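Local coordinates for protein TRAP dicarboxylate transporter, DctP subunit (PDB 4OVS) that probably captures succinate and related dicarboxylates in the periplasm as the solute-binding subunit of a TRAP transporter, at residues Q166-S172 / A185-P191; K148-K154 / D205-L211; I157-A163 / Q301-W305. One frame throughout, in Å; residues are numbered along the deposited sequence.

Interaction 1. Residues Q166-S172 / A185-P191; sequences QKFRIMS and ANPQVLP
Arg169 of strand 167-170 reaches Leu190, just beyond strand 186-189. Its CB lies 4.2 Å from Gln188 O. CG of Arg169, anti to the backbone N (chi1 -174°), rests 3.8 Å from Leu190 CB. A bend at chi2 (-96°) then lets the guanidinium turn its side to Leu190 O, which receives Arg169 NE at 3.0 Å and Arg169 NH2 at the same 3.0 Å. This oxygen lies in the guanidinium plane, so two nitrogens grip one atom and fix the group's rotation. NH1 hydrogen-bonds succinate, and NH2 also makes a weak, long ion pair with Asp72. The length and several N-H groups of arginine suit a residue that serves both backbone and ligand.

Before this grip, the two strands pair in parallel. Asn186 N meets Gln166 O at 2.9 Å, and the Phe168-Asn186, Gln188-Phe168 and Ile170-Gln188 bonds follow. Pro187, which has no N-H, occupies a position whose nitrogen faces away from strand 167-170, so this lack costs no bond in the strand pair. Its ring instead offers CB to Ile170 CD1 at 3.8 Å, the two side chains lying alongside each other, and Phe180 of helix 174-181 packs on both. Strands 167-170 and 186-189 with that helix form a beta-alpha-beta crossover, and Arg169 places it at the succinate-binding site.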
loop_
_atom_site.group_PDB
_atom_site.type_symbol
_atom_site.label_atom_id
_atom_site.label_comp_id
_atom_site.label_asym_id
_atom_site.label_seq_id
_atom_site.Cartn_x
_atom_site.Cartn_y
_atom_site.Cartn_z
ATOM N N GLN A 166 -11.225 10.106 -17.987
ATOM C CA GLN A 166 -9.860 10.337 -17.537
ATOM C C GLN A 166 -9.059 9.035 -17.379
ATOM O O GLN A 166 -9.593 8.003 -16.967
ATOM C CB GLN A 166 -9.860 11.094 -16.207
ATOM C CG GLN A 166 -10.368 12.531 -16.291
ATOM C CD GLN A 166 -10.003 13.331 -15.052
ATOM O OE1 GLN A 166 -8.852 13.329 -14.607
ATOM N NE2 GLN A 166 -10.988 14.005 -14.478
ATOM N N LYS A 167 -7.775 9.101 -17.714
ATOM C CA LYS A 167 -6.861 7.982 -17.528
ATOM C C LYS A 167 -6.241 8.008 -16.125
ATOM O O LYS A 167 -5.683 9.026 -15.688
ATOM C CB LYS A 167 -5.739 8.020 -18.564
ATOM C CG LYS A 167 -6.156 7.750 -20.003
ATOM C CD LYS A 167 -4.960 7.197 -20.793
ATOM C CE LYS A 167 -5.301 6.816 -22.234
ATOM N NZ LYS A 167 -4.670 5.501 -22.615
ATOM N N PHE A 168 -6.323 6.887 -15.418
ATOM C CA PHE A 168 -5.753 6.803 -14.085
ATOM C C PHE A 168 -4.741 5.688 -14.014
ATOM O O PHE A 168 -4.990 4.587 -14.502
ATOM C CB PHE A 168 -6.855 6.543 -13.054
ATOM C CG PHE A 168 -7.659 7.767 -12.684
ATOM C CD1 PHE A 168 -7.272 8.568 -11.613
ATOM C CD2 PHE A 168 -8.815 8.087 -13.360
ATOM C CE1 PHE A 168 -7.993 9.671 -11.254
ATOM C CE2 PHE A 168 -9.552 9.207 -13.005
ATOM C CZ PHE A 168 -9.135 9.997 -11.944
ATOM N N ARG A 169 -3.582 5.958 -13.421
ATOM C CA ARG A 169 -2.702 4.869 -13.006
ATOM C C ARG A 169 -3.368 4.047 -11.890
ATOM O O ARG A 169 -3.995 4.610 -10.998
ATOM C CB ARG A 169 -1.375 5.431 -12.485
ATOM C CG ARG A 169 -0.317 4.373 -12.163
ATOM C CD ARG A 169 -0.341 4.048 -10.691
ATOM N NE ARG A 169 0.495 2.909 -10.329
ATOM C CZ ARG A 169 0.845 2.627 -9.074
ATOM N NH1 ARG A 169 0.451 3.437 -8.093
ATOM N NH2 ARG A 169 1.587 1.540 -8.797
ATOM N N ILE A 170 -3.227 2.728 -11.945
ATOM C CA ILE A 170 -3.582 1.852 -10.820
ATOM C C ILE A 170 -2.484 0.836 -10.557
ATOM O O ILE A 170 -1.666 0.544 -11.428
ATOM C CB ILE A 170 -4.831 1.031 -11.096
ATOM C CG1 ILE A 170 -4.687 0.275 -12.416
ATOM C CG2 ILE A 170 -6.039 1.927 -11.136
ATOM C CD1 ILE A 170 -5.802 -0.765 -12.635
HETATM N N MSE A 171 -2.483 0.285 -9.361
HETATM C CA MSE A 171 -1.742 -0.936 -9.085
HETATM C C MSE A 171 -2.462 -2.112 -9.754
HETATM O O MSE A 171 -3.630 -1.980 -10.178
HETATM C CB MSE A 171 -1.671 -1.159 -7.591
HETATM C CG MSE A 171 -0.961 -0.048 -6.795
HETATM SE SE MSE A 171 -1.236 -0.313 -4.819
HETATM C CE MSE A 171 -3.142 0.104 -4.709
ATOM N N SER A 172 -1.783 -3.259 -9.827
ATOM C CA SER A 172 -2.266 -4.366 -10.647
ATOM C C SER A 172 -3.294 -5.187 -9.922
ATOM O O SER A 172 -2.966 -6.180 -9.296
ATOM C CB SER A 172 -1.137 -5.307 -11.041
ATOM O OG SER A 172 -1.630 -6.277 -11.965
ATOM N N ALA A 185 -13.922 5.885 -16.119
ATOM C CA ALA A 185 -12.514 6.175 -16.337
ATOM C C ALA A 185 -11.773 5.029 -17.045
ATOM O O ALA A 185 -12.298 3.912 -17.213
ATOM C CB ALA A 185 -11.845 6.497 -15.003
ATOM N N ASN A 186 -10.541 5.324 -17.439
ATOM C CA ASN A 186 -9.684 4.394 -18.146
ATOM C C ASN A 186 -8.492 4.055 -17.256
ATOM O O ASN A 186 -7.534 4.830 -17.181
ATOM C CB ASN A 186 -9.220 5.055 -19.445
ATOM C CG ASN A 186 -8.534 4.091 -20.397
ATOM O OD1 ASN A 186 -8.371 2.908 -20.105
ATOM N ND2 ASN A 186 -8.139 4.604 -21.560
ATOM N N PRO A 187 -8.545 2.911 -16.547
ATOM C CA PRO A 187 -7.411 2.616 -15.665
ATOM C C PRO A 187 -6.259 1.969 -16.429
ATOM O O PRO A 187 -6.463 1.325 -17.439
ATOM C CB PRO A 187 -8.002 1.655 -14.624
ATOM C CG PRO A 187 -9.462 1.389 -15.085
ATOM C CD PRO A 187 -9.551 1.850 -16.498
ATOM N N GLN A 188 -5.053 2.145 -15.927
ATOM C CA GLN A 188 -3.871 1.647 -16.574
ATOM C C GLN A 188 -2.843 1.241 -15.504
ATOM O O GLN A 188 -2.461 2.056 -14.664
ATOM C CB GLN A 188 -3.302 2.764 -17.433
ATOM C CG GLN A 188 -2.281 2.328 -18.410
ATOM C CD GLN A 188 -1.703 3.495 -19.180
ATOM O OE1 GLN A 188 -2.374 4.510 -19.409
ATOM N NE2 GLN A 188 -0.451 3.349 -19.604
ATOM N N VAL A 189 -2.373 -0.001 -15.559
ATOM C CA VAL A 189 -1.404 -0.470 -14.580
ATOM C C VAL A 189 0.004 0.020 -14.905
ATOM O O VAL A 189 0.479 -0.157 -16.031
ATOM C CB VAL A 189 -1.376 -2.004 -14.517
ATOM C CG1 VAL A 189 -0.470 -2.453 -13.420
ATOM C CG2 VAL A 189 -2.750 -2.534 -14.293
ATOM N N LEU A 190 0.657 0.649 -13.929
ATOM C CA LEU A 190 2.069 1.024 -14.041
ATOM C C LEU A 190 2.781 0.733 -12.721
ATOM O O LEU A 190 2.172 0.781 -11.669
ATOM C CB LEU A 190 2.225 2.533 -14.385
ATOM C CG LEU A 190 1.757 3.013 -15.759
ATOM C CD1 LEU A 190 1.801 4.538 -15.871
ATOM C CD2 LEU A 190 2.614 2.422 -16.841
ATOM N N PRO A 191 4.071 0.404 -12.776
ATOM C CA PRO A 191 4.801 0.149 -11.534
ATOM C C PRO A 191 4.933 1.470 -10.752
ATOM O O PRO A 191 5.001 2.566 -11.367
ATOM C CB PRO A 191 6.178 -0.292 -12.015
ATOM C CG PRO A 191 6.089 -0.445 -13.509
ATOM C CD PRO A 191 4.942 0.362 -13.965
HETATM O O HOH W 1 -1.287 5.358 -22.439
#

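Interaction 2. Residues K148-K154 / D205-L211; sequences KHLSSNK and DGAENPL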
loop_
_atom_site.group_PDB
_atom_site.type_symbol
_atom_site.label_atom_id
_atom_site.label_comp_id
_atom_site.label_asym_id
_atom_site.label_seq_id
_atom_site.Cartn_x
_atom_site.Cartn_y
_atom_site.Cartn_z
ATOM N N LYS A 148 -6.859 6.187 0.674
ATOM C CA LYS A 148 -6.393 6.656 -0.619
ATOM C C LYS A 148 -7.210 7.871 -1.074
ATOM O O LYS A 148 -8.392 7.991 -0.728
ATOM C CB LYS A 148 -6.533 5.547 -1.658
ATOM C CG LYS A 148 -5.614 4.355 -1.465
ATOM C CD LYS A 148 -5.723 3.386 -2.647
ATOM C CE LYS A 148 -7.151 2.872 -2.781
ATOM N NZ LYS A 148 -7.257 1.698 -3.679
ATOM N N HIS A 149 -6.592 8.731 -1.894
ATOM C CA HIS A 149 -7.235 9.975 -2.358
ATOM C C HIS A 149 -7.021 10.183 -3.834
ATOM O O HIS A 149 -5.952 9.887 -4.349
ATOM C CB HIS A 149 -6.635 11.161 -1.623
ATOM C CG HIS A 149 -6.670 11.006 -0.153
ATOM N ND1 HIS A 149 -7.845 11.048 0.560
ATOM C CD2 HIS A 149 -5.690 10.744 0.743
ATOM C CE1 HIS A 149 -7.588 10.821 1.835
ATOM N NE2 HIS A 149 -6.287 10.647 1.975
ATOM N N LEU A 150 -8.043 10.686 -4.513
ATOM C CA LEU A 150 -7.976 10.893 -5.925
ATOM C C LEU A 150 -7.346 12.253 -6.270
ATOM O O LEU A 150 -7.688 13.281 -5.666
ATOM C CB LEU A 150 -9.395 10.862 -6.503
ATOM C CG LEU A 150 -10.180 9.571 -6.576
ATOM C CD1 LEU A 150 -11.584 9.858 -7.071
ATOM C CD2 LEU A 150 -9.490 8.593 -7.485
ATOM N N SER A 151 -6.464 12.268 -7.261
ATOM C CA SER A 151 -5.914 13.518 -7.770
ATOM C C SER A 151 -5.938 13.492 -9.269
ATOM O O SER A 151 -6.056 12.432 -9.877
ATOM C CB SER A 151 -4.461 13.685 -7.317
ATOM O OG SER A 151 -3.670 12.627 -7.812
ATOM N N SER A 152 -5.773 14.662 -9.881
ATOM C CA SER A 152 -5.806 14.760 -11.325
ATOM C C SER A 152 -5.041 15.973 -11.795
ATOM O O SER A 152 -4.791 16.909 -11.016
ATOM C CB SER A 152 -7.255 14.890 -11.796
ATOM O OG SER A 152 -7.348 15.084 -13.195
ATOM N N ASN A 153 -4.678 15.943 -13.078
ATOM C CA ASN A 153 -4.155 17.104 -13.808
ATOM C C ASN A 153 -5.183 17.713 -14.736
ATOM O O ASN A 153 -4.922 18.722 -15.362
ATOM C CB ASN A 153 -3.000 16.700 -14.712
ATOM C CG ASN A 153 -1.672 16.912 -14.075
ATOM O OD1 ASN A 153 -1.500 17.807 -13.247
ATOM N ND2 ASN A 153 -0.706 16.098 -14.461
ATOM N N LYS A 154 -6.334 17.081 -14.868
ATOM C CA LYS A 154 -7.305 17.530 -15.864
ATOM C C LYS A 154 -8.309 18.518 -15.266
ATOM O O LYS A 154 -8.445 19.628 -15.759
ATOM C CB LYS A 154 -8.011 16.335 -16.496
ATOM C CG LYS A 154 -7.836 16.232 -18.008
ATOM C CD LYS A 154 -8.760 15.146 -18.590
ATOM C CE LYS A 154 -8.516 14.865 -20.081
ATOM N NZ LYS A 154 -7.074 14.596 -20.400
ATOM N N ASP A 205 -3.942 10.986 -16.538
ATOM C CA ASP A 205 -4.440 12.242 -15.989
ATOM C C ASP A 205 -4.323 12.295 -14.471
ATOM O O ASP A 205 -3.959 13.317 -13.908
ATOM C CB ASP A 205 -5.897 12.458 -16.389
ATOM C CG ASP A 205 -6.088 12.480 -17.880
ATOM O OD1 ASP A 205 -5.307 13.170 -18.594
ATOM O OD2 ASP A 205 -7.027 11.808 -18.338
ATOM N N GLY A 206 -4.634 11.180 -13.809
ATOM C CA GLY A 206 -4.631 11.138 -12.358
ATOM C C GLY A 206 -4.215 9.809 -11.732
ATOM O O GLY A 206 -3.740 8.909 -12.409
ATOM N N ALA A 207 -4.375 9.722 -10.415
ATOM C CA ALA A 207 -4.007 8.549 -9.656
ATOM C C ALA A 207 -4.771 8.524 -8.327
ATOM O O ALA A 207 -5.510 9.457 -8.005
ATOM C CB ALA A 207 -2.486 8.537 -9.413
ATOM N N GLU A 208 -4.589 7.456 -7.553
ATOM C CA GLU A 208 -5.119 7.367 -6.196
ATOM C C GLU A 208 -3.964 6.990 -5.280
ATOM O O GLU A 208 -3.218 6.065 -5.580
ATOM C CB GLU A 208 -6.214 6.323 -6.132
ATOM C CG GLU A 208 -5.832 4.971 -6.744
ATOM C CD GLU A 208 -6.782 3.793 -6.314
ATOM O OE1 GLU A 208 -7.937 4.031 -5.908
ATOM O OE2 GLU A 208 -6.353 2.632 -6.374
ATOM N N ASN A 209 -3.788 7.737 -4.197
ATOM C CA ASN A 209 -2.684 7.511 -3.277
ATOM C C ASN A 209 -3.038 7.869 -1.854
ATOM O O ASN A 209 -3.868 8.736 -1.614
ATOM C CB ASN A 209 -1.474 8.353 -3.634
ATOM C CG ASN A 209 -0.918 8.024 -4.998
ATOM O OD1 ASN A 209 -1.284 8.650 -5.980
ATOM N ND2 ASN A 209 -0.102 7.009 -5.073
ATOM N N PRO A 210 -2.377 7.208 -0.899
ATOM C CA PRO A 210 -2.401 7.709 0.452
ATOM C C PRO A 210 -1.537 8.976 0.505
ATOM O O PRO A 210 -0.722 9.154 -0.375
ATOM C CB PRO A 210 -1.804 6.564 1.252
ATOM C CG PRO A 210 -0.980 5.831 0.299
ATOM C CD PRO A 210 -1.584 5.976 -1.024
ATOM N N LEU A 211 -1.763 9.855 1.472
ATOM C CA LEU A 211 -1.071 11.159 1.529
ATOM C C LEU A 211 0.423 10.975 1.665
ATOM O O LEU A 211 1.215 11.803 1.189
ATOM C CB LEU A 211 -1.610 12.033 2.681
ATOM C CG LEU A 211 -3.047 12.498 2.519
ATOM C CD1 LEU A 211 -3.410 13.521 3.610
ATOM C CD2 LEU A 211 -3.262 13.103 1.131
HETATM O O HOH W 2 -3.460 10.554 -5.777
HETATM O O HOH W 3 -3.873 9.050 3.479
#
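His149 and Asn209 form one hydrogen-bonded antiparallel pair, and Ser151 and Ala207 the next, each exchanging two backbone bonds. His149 N reaches Asn209 O at 2.7 Å, and Ser151 N reaches Ala207 O at 3.1 Å. Asn153 N, bonded to Asp205 O, carries the pairing past the strand end. Of the non-hydrogen-bonded pairs, Leu150-Glu208 lies between the first two, and Ser152-Gly206 between the second and the Asn153 bond. In the latter the backbones draw close, Ser152 CA standing 3.9 Å from Gly206 CA; glycine suits the place because Ser151 O fills the room a CB would need.

Two salt bridges flank the pairing. Lys148, its chain bent at chi3 (-60°), brings NZ to Glu208 OE2 at 3.0 Å from above the carboxylate plane. Glu208 OE1 is held by His231 and Gln179, so this buried carboxylate is gripped on both oxygens. Toward the surface, Lys154 NZ meets Asp205 OD1 at 2.9 Å, again from above the plane, while OD2 takes the backbone N of Lys167.

Small polar groups and one van der Waals contact complete the join. Ser152 OG accepts Lys154 N at 2.8 Å, an ST turn, and also bonds Gln166. Ser151 OG accepts a hydrogen bond from a water at 2.9 Å and bonds Gln223. His149 CD2 touches Leu211 CD2 at 3.4 Å, the two side chains crossing at a slant, just where the next helix starts after the N-cap residue Pro210.

Helix 174-181 lies against Leu150 and Glu208, helix 253-289 receives Leu211, and strands 225-227 and 233-241 border strand 137-152 in the same mixed sheet.

Interaction 3. Residues I157-A163 / Q301-W305; sequences ILLPEDA and QKAAW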
loop_
_atom_site.group_PDB
_atom_site.type_symbol
_atom_site.label_atom_id
_atom_site.label_comp_id
_atom_site.label_asym_id
_atom_site.label_seq_id
_atom_site.Cartn_x
_atom_site.Cartn_y
_atom_site.Cartn_z
ATOM N N ILE A 157 -11.953 16.531 -9.264
ATOM C CA ILE A 157 -12.810 15.349 -9.118
ATOM C C ILE A 157 -13.713 15.500 -7.889
ATOM O O ILE A 157 -13.263 15.289 -6.753
ATOM C CB ILE A 157 -11.989 14.058 -8.917
ATOM C CG1 ILE A 157 -10.816 13.957 -9.897
ATOM C CG2 ILE A 157 -12.891 12.831 -9.050
ATOM C CD1 ILE A 157 -11.223 13.935 -11.274
ATOM N N LEU A 158 -14.970 15.886 -8.100
ATOM C CA LEU A 158 -15.893 16.136 -6.982
ATOM C C LEU A 158 -16.975 15.059 -6.917
ATOM O O LEU A 158 -17.440 14.709 -5.820
ATOM C CB LEU A 158 -16.550 17.510 -7.091
ATOM C CG LEU A 158 -15.623 18.730 -7.255
ATOM C CD1 LEU A 158 -16.425 20.002 -7.097
ATOM C CD2 LEU A 158 -14.434 18.751 -6.278
ATOM N N LEU A 159 -17.359 14.556 -8.096
ATOM C CA LEU A 159 -18.367 13.513 -8.245
ATOM C C LEU A 159 -17.894 12.531 -9.274
ATOM O O LEU A 159 -17.081 12.885 -10.129
ATOM C CB LEU A 159 -19.657 14.079 -8.795
ATOM C CG LEU A 159 -20.474 15.026 -7.943
ATOM C CD1 LEU A 159 -21.572 15.598 -8.819
ATOM C CD2 LEU A 159 -21.040 14.307 -6.733
ATOM N N PRO A 160 -18.436 11.301 -9.232
ATOM C CA PRO A 160 -18.094 10.225 -10.169
ATOM C C PRO A 160 -18.064 10.702 -11.610
ATOM O O PRO A 160 -17.174 10.339 -12.379
ATOM C CB PRO A 160 -19.232 9.236 -9.964
ATOM C CG PRO A 160 -19.573 9.412 -8.524
ATOM C CD PRO A 160 -19.476 10.882 -8.285
ATOM N N GLU A 161 -19.059 11.512 -11.945
ATOM C CA GLU A 161 -19.163 12.186 -13.211
ATOM C C GLU A 161 -17.831 12.784 -13.686
ATOM O O GLU A 161 -17.508 12.735 -14.869
ATOM C CB GLU A 161 -20.214 13.275 -13.044
ATOM C CG GLU A 161 -20.503 14.074 -14.262
ATOM C CD GLU A 161 -21.104 15.439 -13.932
ATOM O OE1 GLU A 161 -21.336 15.705 -12.724
ATOM O OE2 GLU A 161 -21.331 16.241 -14.877
ATOM N N ASP A 162 -17.049 13.332 -12.767
ATOM C CA ASP A 162 -15.827 14.058 -13.135
ATOM C C ASP A 162 -14.662 13.154 -13.534
ATOM O O ASP A 162 -13.746 13.551 -14.286
ATOM C CB ASP A 162 -15.410 14.955 -11.983
ATOM C CG ASP A 162 -16.452 15.981 -11.667
ATOM O OD1 ASP A 162 -17.148 16.403 -12.618
ATOM O OD2 ASP A 162 -16.589 16.343 -10.474
ATOM N N ALA A 163 -14.702 11.936 -13.022
ATOM C CA ALA A 163 -13.640 10.986 -13.281
ATOM C C ALA A 163 -13.788 10.435 -14.692
ATOM O O ALA A 163 -12.829 9.929 -15.272
ATOM C CB ALA A 163 -13.693 9.866 -12.268
ATOM N N GLN A 301 -21.778 14.377 -1.672
ATOM C CA GLN A 301 -20.722 13.920 -2.575
ATOM C C GLN A 301 -20.148 12.564 -2.159
ATOM O O GLN A 301 -19.895 11.700 -3.009
ATOM C CB GLN A 301 -19.615 14.972 -2.669
ATOM C CG GLN A 301 -20.079 16.269 -3.367
ATOM C CD GLN A 301 -19.104 17.433 -3.226
ATOM O OE1 GLN A 301 -18.240 17.455 -2.343
ATOM N NE2 GLN A 301 -19.226 18.393 -4.121
ATOM N N LYS A 302 -19.967 12.346 -0.862
ATOM C CA LYS A 302 -19.433 11.063 -0.400
ATOM C C LYS A 302 -20.377 9.890 -0.682
ATOM O O LYS A 302 -19.952 8.807 -1.068
ATOM C CB LYS A 302 -19.152 11.114 1.086
ATOM C CG LYS A 302 -18.627 9.816 1.629
ATOM C CD LYS A 302 -18.202 9.972 3.072
ATOM C CE LYS A 302 -17.540 8.708 3.580
ATOM N NZ LYS A 302 -17.508 8.635 5.078
ATOM N N ALA A 303 -21.664 10.113 -0.478
ATOM C CA ALA A 303 -22.661 9.096 -0.722
ATOM C C ALA A 303 -22.589 8.633 -2.164
ATOM O O ALA A 303 -22.594 7.441 -2.454
ATOM C CB ALA A 303 -24.002 9.659 -0.440
ATOM N N ALA A 304 -22.515 9.590 -3.070
ATOM C CA ALA A 304 -22.558 9.294 -4.495
ATOM C C ALA A 304 -21.336 8.482 -4.913
ATOM O O ALA A 304 -21.397 7.628 -5.803
ATOM C CB ALA A 304 -22.624 10.584 -5.278
ATOM N N TRP A 305 -20.210 8.765 -4.282
ATOM C CA TRP A 305 -19.028 7.956 -4.514
ATOM C C TRP A 305 -19.233 6.534 -4.002
ATOM O O TRP A 305 -18.815 5.571 -4.648
ATOM C CB TRP A 305 -17.810 8.594 -3.841
ATOM C CG TRP A 305 -17.286 9.770 -4.604
ATOM C CD1 TRP A 305 -17.400 11.090 -4.269
ATOM C CD2 TRP A 305 -16.573 9.728 -5.834
ATOM N NE1 TRP A 305 -16.802 11.873 -5.217
ATOM C CE2 TRP A 305 -16.290 11.064 -6.195
ATOM C CE3 TRP A 305 -16.147 8.694 -6.674
ATOM C CZ2 TRP A 305 -15.594 11.385 -7.351
ATOM C CZ3 TRP A 305 -15.452 9.018 -7.824
ATOM C CH2 TRP A 305 -15.174 10.352 -8.148
#
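Trp305 holds CG anti to its own carbonyl carbon (chi1 -76°), and chi2 of 107° turns the indole so that one face lies against Pro160 and the NE1 edge points at Leu158. Trp305 NE1 donates to Leu158 O at 3.0 Å, an off-axis bond approaching from above the carbonyl plane. It satisfies the one polar atom of an otherwise apolar, buried ring. Over the face, Pro160 CD sits 3.9 Å from the centroid of the Trp305 six-membered ring, only 14° off its normal. The rigid proline ring, its CD polarised by the adjoining nitrogen, suits such a CH-pi contact. At the rim, Ile157 CG2 meets Trp305 CH2 at 3.5 Å.

The indole thus docks helix 299-310, late in the chain, onto the loop and short, weakly bonded helical turn 160-163 that link strand 137-152 to strand 167-170 in this DctP-type periplasmic binding protein. Asp162 ties the loop: its OD2 accepts Leu158 N at 2.9 Å through its anti lone pair and Leu159 N from above the carboxylate plane. Since Leu159 N shares a peptide with the Leu158 carbonyl, this short carboxylate probably helps to orient it.

Beside the indole, the Leu159 and Gln301 side chains cross at about a right angle, CD2 of Leu159 touching CG of Gln301 at 4.0 Å, while Gln301 OE1 bonds Thr298 N. Ala304 is small enough to let Pro160 and Leu159 approach the helix.

Following the chain, strand 137-152 ends within 148-154, the first half of interaction 2; then comes 157-163, the loop and helical turn of interaction 3. Strand 167-170 is next; after helix 174-181 the chain returns at 185-191, closing the short loop of interaction 1. Interaction 2 closes at 205-211, so interaction 1 nests within its loop. Interaction 3 closes last, at 301-305; it too encloses interaction 1 but crosses interaction 2. The contacts also touch: Gln166 packs on Ile157, the backbones of Lys167 and Asp205 are hydrogen-bonded, and Leu150 packs on Trp305. Together they join the parallel strand pair to the mixed sheet and helix 299-310.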